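Local coordinates for protein sulfide-quinone reductase (Aquifex aeolicus, PDB 3HYW) that oxidises hydrogen sulfide and passes the electrons through its FAD to a membrane quinone, building polysulfur as the sulfide-derived product, at residues Val88-Gln91 / Ser92-Ile96. Sequence-based numbering, arbitrary orientation.
Sequences VTTQ and SGKKI
Thr89 and Lys95 face each other as a non-hydrogen-bonded antiparallel pair, and their side chains meet on the same face of this beta hairpin. Lys95 NZ donates to Thr89 OG1 at 2.9 Å; a bend at chi2 (-87°) turns the otherwise extended chain toward Thr89, bringing CD to 3.2 Å from OG1. Thr89 CG2 packs 3.7 Å from Gly93 O. Replacing Thr89 with a valine would probably leave the Lys95 ammonium without this acceptor and its chain freer to swing. Thr90 CG2 meets Ile96 CD1 at 3.7 Å, the two side chains crossing at about a right angle, while Thr90 OG1 takes a weak bond from Lys94 N (3.2 Å). Backbone bonds set this register: Val88 N to Ile96 O and Ile96 N to Val88 O are both 2.8 Å, with N-H...O angles of 169° and 175°, and Thr90 N reaches Lys94 O. A type I turn from Thr90 to Gly93 closes the end through Gly93 N to Thr90 O (2.9 Å). Further out, Glu76 accepts a hydrogen bond from Ser92 OG, and strand 78-82 flanks strand 87-90. Backbone bonds thus fix the register, one ammonium-hydroxyl bond reinforces it, and aliphatic Val88 and Ile96 pack on strand 4-8 of the Rossmann-type FAD-binding domain.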
loop_
_atom_site.group_PDB
_atom_site.type_symbol
_atom_site.label_atom_id
_atom_site.label_comp_id
_atom_site.label_asym_id
_atom_site.label_seq_id
_atom_site.Cartn_x
_atom_site.Cartn_y
_atom_site.Cartn_z
ATOM N N VAL A 88 -32.237 43.025 4.412
ATOM C CA VAL A 88 -32.565 41.739 3.815
ATOM C C VAL A 88 -34.050 41.765 3.462
ATOM O O VAL A 88 -34.876 42.259 4.240
ATOM C CB VAL A 88 -32.272 40.561 4.789
ATOM C CG1 VAL A 88 -32.523 39.205 4.115
ATOM C CG2 VAL A 88 -30.840 40.625 5.291
ATOM N N THR A 89 -34.385 41.242 2.287
ATOM C CA THR A 89 -35.774 41.135 1.870
ATOM C C THR A 89 -36.147 39.668 1.725
ATOM O O THR A 89 -35.412 38.896 1.116
ATOM C CB THR A 89 -36.034 41.883 0.542
ATOM O OG1 THR A 89 -35.354 43.143 0.561
ATOM C CG2 THR A 89 -37.530 42.109 0.321
ATOM N N THR A 90 -37.290 39.291 2.293
ATOM C CA THR A 90 -37.771 37.915 2.206
ATOM C C THR A 90 -38.622 37.709 0.954
ATOM O O THR A 90 -38.967 38.671 0.263
ATOM C CB THR A 90 -38.561 37.494 3.470
ATOM O OG1 THR A 90 -39.724 38.317 3.608
ATOM C CG2 THR A 90 -37.700 37.618 4.720
ATOM N N GLN A 91 -38.963 36.452 0.676
ATOM C CA GLN A 91 -39.751 36.087 -0.500
ATOM C C GLN A 91 -41.122 36.779 -0.545
ATOM O O GLN A 91 -41.592 37.152 -1.617
ATOM C CB GLN A 91 -39.901 34.563 -0.581
ATOM C CG GLN A 91 -40.319 34.035 -1.951
ATOM C CD GLN A 91 -39.846 32.608 -2.211
ATOM O OE1 GLN A 91 -39.800 31.773 -1.305
ATOM N NE2 GLN A 91 -39.495 32.325 -3.465
ATOM N N SER A 92 -41.746 36.958 0.618
ATOM C CA SER A 92 -43.040 37.642 0.706
ATOM C C SER A 92 -42.896 39.163 0.603
ATOM O O SER A 92 -43.896 39.888 0.503
ATOM C CB SER A 92 -43.776 37.264 1.994
ATOM O OG SER A 92 -43.123 37.803 3.130
ATOM N N GLY A 93 -41.652 39.640 0.635
ATOM C CA GLY A 93 -41.351 41.053 0.426
ATOM C C GLY A 93 -41.055 41.844 1.682
ATOM O O GLY A 93 -40.833 43.052 1.614
ATOM N N LYS A 94 -41.045 41.167 2.828
ATOM C CA LYS A 94 -40.741 41.801 4.110
ATOM C C LYS A 94 -39.292 42.313 4.155
ATOM O O LYS A 94 -38.357 41.570 3.859
ATOM C CB LYS A 94 -41.009 40.823 5.262
ATOM C CG LYS A 94 -40.770 41.398 6.641
ATOM C CD LYS A 94 -40.887 40.334 7.734
ATOM C CE LYS A 94 -40.742 40.960 9.123
ATOM N NZ LYS A 94 -41.693 42.096 9.331
ATOM N N LYS A 95 -39.124 43.585 4.515
ATOM C CA LYS A 95 -37.803 44.203 4.623
ATOM C C LYS A 95 -37.322 44.202 6.064
ATOM O O LYS A 95 -37.971 44.765 6.949
ATOM C CB LYS A 95 -37.819 45.643 4.101
ATOM C CG LYS A 95 -37.956 45.786 2.598
ATOM C CD LYS A 95 -36.607 45.741 1.891
ATOM C CE LYS A 95 -36.746 46.208 0.447
ATOM N NZ LYS A 95 -35.550 45.870 -0.369
ATOM N N ILE A 96 -36.172 43.581 6.290
ATOM C CA ILE A 96 -35.573 43.496 7.616
ATOM C C ILE A 96 -34.232 44.227 7.604
ATOM O O ILE A 96 -33.340 43.901 6.818
ATOM C CB ILE A 96 -35.396 42.018 8.057
ATOM C CG1 ILE A 96 -36.756 41.315 8.090
ATOM C CG2 ILE A 96 -34.759 41.927 9.436
ATOM C CD1 ILE A 96 -36.783 39.999 7.390
#